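PDB 3AJY: ancestral congerin Con-anc, which binds galactose-containing glycans, as a reconstructed ancestor of the fish galectins called congerins. Local coordinates for residues I88-T91 with K96-I99. Residues are numbered along the deposited sequence; the frame is centred on the assembly and turned at random.
Sequences ITIT and KFYI
The beta hairpin formed by strands 85-92 and 96-101 supplies two neighbouring strands to one sheet of the galectin beta sandwich, and within it Thr91 faces Tyr98. This is a hydrogen-bonded pair: Tyr98 N gives a short, nearly straight bond to Thr91 O (2.7 Å, 173° at the hydrogen), and Thr91 N returns one of 3.0 Å to Tyr98 O. Tyr98 O also accepts a hydrogen bond from a water 2.9 Å away, which donates its other hydrogen to Thr89 O and so bridges the two strands. The CA-H of Ile90 approaches the same carbonyl.

The two sheet faces differ in chemistry. On one, Ile88, Ile90, Phe97 and Ile99 are buried against the opposing sheet, where Ile33 and Leu46 meet the isoleucines. Ile88 and Ile99 lie side by side, their CG2 methyls 3.8 Å apart; in Ile99 this branch is anti to the backbone N, while CG1 takes the place beside that N (chi1 -57°). Ile90 and Ile99 form the non-hydrogen-bonded pair, and Ile90 CG2 reaches the edge of the Phe97 ring, 4.0 Å from CD1. Branched and aromatic groups suit extended strands and fill this interior.

On the other, partly exposed face, Thr91 CG2 packs 4.0 Å from Tyr98 CB, and Thr91 O lies near the plane of the tyrosine ring at its edge. Thr91 turns OG1 anti to its own N (chi1 -169°), where it hydrogen-bonds to Lys16 O, while Tyr98 OH is hydrogen-bonded to Asp93 OD1, in the turn of the hairpin. Threonine and tyrosine thus combine apolar contact with polar ends. Two backbone bonds hold this pair, a water bridges Tyr98 O and Thr89 O, and the side chains give the hairpin a hydrophobic inner face and an amphipathic outer one.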
ATOM      1  N   ILE A  88     -10.612  -2.861  -7.514  1.00 27.73           N
ATOM      2  CA  ILE A  88     -11.261  -3.936  -6.773  1.00 28.30           C
ATOM      3  C   ILE A  88     -11.222  -3.623  -5.288  1.00 28.50           C
ATOM      4  O   ILE A  88     -10.207  -3.179  -4.779  1.00 28.91           O
ATOM      5  CB  ILE A  88     -10.569  -5.313  -7.063  1.00 28.45           C
ATOM      6  CG1 ILE A  88     -10.598  -5.616  -8.563  1.00 28.94           C
ATOM      7  CG2 ILE A  88     -11.244  -6.455  -6.327  1.00 28.11           C
ATOM      8  CD1 ILE A  88      -9.526  -6.634  -9.007  1.00 28.03           C
ATOM      9  N   THR A  89     -12.332  -3.836  -4.593  1.00 29.15           N
ATOM     10  CA  THR A  89     -12.362  -3.692  -3.121  1.00 28.94           C
ATOM     11  C   THR A  89     -12.765  -5.009  -2.454  1.00 28.68           C
ATOM     12  O   THR A  89     -13.731  -5.668  -2.873  1.00 28.80           O
ATOM     13  CB  THR A  89     -13.288  -2.531  -2.676  1.00 28.89           C
ATOM     14  OG1 THR A  89     -12.776  -1.297  -3.202  1.00 29.67           O
ATOM     15  CG2 THR A  89     -13.357  -2.411  -1.155  1.00 29.72           C
ATOM     16  N   ILE A  90     -12.016  -5.382  -1.421  1.00 28.53           N
ATOM     17  CA  ILE A  90     -12.189  -6.660  -0.731  1.00 28.56           C
ATOM     18  C   ILE A  90     -12.311  -6.423   0.767  1.00 28.85           C
ATOM     19  O   ILE A  90     -11.573  -5.631   1.346  1.00 28.99           O
ATOM     20  CB  ILE A  90     -10.968  -7.609  -0.944  1.00 28.23           C
ATOM     21  CG1 ILE A  90     -10.699  -7.836  -2.443  1.00 28.65           C
ATOM     22  CG2 ILE A  90     -11.210  -8.948  -0.231  1.00 26.92           C
ATOM     23  CD1 ILE A  90      -9.342  -8.514  -2.742  1.00 28.27           C
ATOM     24  N   THR A  91     -13.254  -7.105   1.388  1.00 29.20           N
ATOM     25  CA  THR A  91     -13.356  -7.102   2.836  1.00 29.74           C
ATOM     26  C   THR A  91     -13.788  -8.499   3.201  1.00 29.41           C
ATOM     27  O   THR A  91     -14.200  -9.262   2.330  1.00 28.77           O
ATOM     28  CB  THR A  91     -14.380  -6.036   3.363  1.00 29.85           C
ATOM     29  OG1 THR A  91     -14.245  -5.917   4.784  1.00 31.75           O
ATOM     30  CG2 THR A  91     -15.791  -6.431   3.044  1.00 30.04           C
ATOM     31  N   LYS A  96     -16.643 -15.400   5.220  1.00 36.60           N
ATOM     32  CA  LYS A  96     -16.627 -15.054   3.798  1.00 36.10           C
ATOM     33  C   LYS A  96     -15.716 -13.876   3.447  1.00 34.70           C
ATOM     34  O   LYS A  96     -15.456 -13.013   4.275  1.00 34.59           O
ATOM     35  CB  LYS A  96     -18.051 -14.741   3.328  1.00 36.27           C
ATOM     36  CG  LYS A  96     -18.972 -15.948   3.311  1.00 38.43           C
ATOM     37  CD  LYS A  96     -20.162 -15.721   2.402  1.00 40.08           C
ATOM     38  CE  LYS A  96     -21.450 -15.464   3.184  1.00 42.82           C
ATOM     39  NZ  LYS A  96     -22.642 -15.907   2.372  1.00 41.21           N
ATOM     40  N   PHE A  97     -15.232 -13.870   2.211  1.00 33.82           N
ATOM     41  CA  PHE A  97     -14.653 -12.677   1.591  1.00 33.31           C
ATOM     42  C   PHE A  97     -15.749 -12.032   0.770  1.00 33.06           C
ATOM     43  O   PHE A  97     -16.552 -12.733   0.166  1.00 32.84           O
ATOM     44  CB  PHE A  97     -13.461 -13.036   0.687  1.00 32.36           C
ATOM     45  CG  PHE A  97     -12.219 -13.358   1.451  1.00 32.43           C
ATOM     46  CD1 PHE A  97     -11.350 -12.340   1.846  1.00 31.22           C
ATOM     47  CD2 PHE A  97     -11.941 -14.664   1.828  1.00 30.83           C
ATOM     48  CE1 PHE A  97     -10.212 -12.624   2.588  1.00 33.02           C
ATOM     49  CE2 PHE A  97     -10.806 -14.956   2.571  1.00 31.24           C
ATOM     50  CZ  PHE A  97      -9.939 -13.939   2.952  1.00 31.23           C
ATOM     51  N   TYR A  98     -15.784 -10.707   0.751  1.00 33.71           N
ATOM     52  CA  TYR A  98     -16.750  -9.973  -0.070  1.00 34.30           C
ATOM     53  C   TYR A  98     -15.999  -9.078  -1.033  1.00 34.30           C
ATOM     54  O   TYR A  98     -15.262  -8.192  -0.613  1.00 34.31           O
ATOM     55  CB  TYR A  98     -17.681  -9.139   0.802  1.00 34.83           C
ATOM     56  CG  TYR A  98     -18.326  -9.938   1.896  1.00 36.29           C
ATOM     57  CD1 TYR A  98     -17.682 -10.126   3.121  1.00 35.38           C
ATOM     58  CD2 TYR A  98     -19.575 -10.529   1.705  1.00 36.38           C
ATOM     59  CE1 TYR A  98     -18.281 -10.868   4.138  1.00 36.46           C
ATOM     60  CE2 TYR A  98     -20.173 -11.277   2.719  1.00 36.64           C
ATOM     61  CZ  TYR A  98     -19.522 -11.437   3.926  1.00 36.05           C
ATOM     62  OH  TYR A  98     -20.106 -12.188   4.926  1.00 36.24           O
ATOM     63  N   ILE A  99     -16.175  -9.328  -2.324  1.00 34.75           N
ATOM     64  CA  ILE A  99     -15.401  -8.660  -3.370  1.00 35.10           C
ATOM     65  C   ILE A  99     -16.315  -7.773  -4.240  1.00 36.02           C
ATOM     66  O   ILE A  99     -17.304  -8.265  -4.785  1.00 35.86           O
ATOM     67  CB  ILE A  99     -14.699  -9.702  -4.280  1.00 34.59           C
ATOM     68  CG1 ILE A  99     -13.794 -10.647  -3.472  1.00 34.57           C
ATOM     69  CG2 ILE A  99     -13.912  -9.013  -5.372  1.00 33.64           C
ATOM     70  CD1 ILE A  99     -14.296 -12.079  -3.355  1.00 33.58           C
TER
HETATM   71  O   HOH W   1     -16.132  -5.444  -0.865  1.00 39.00           O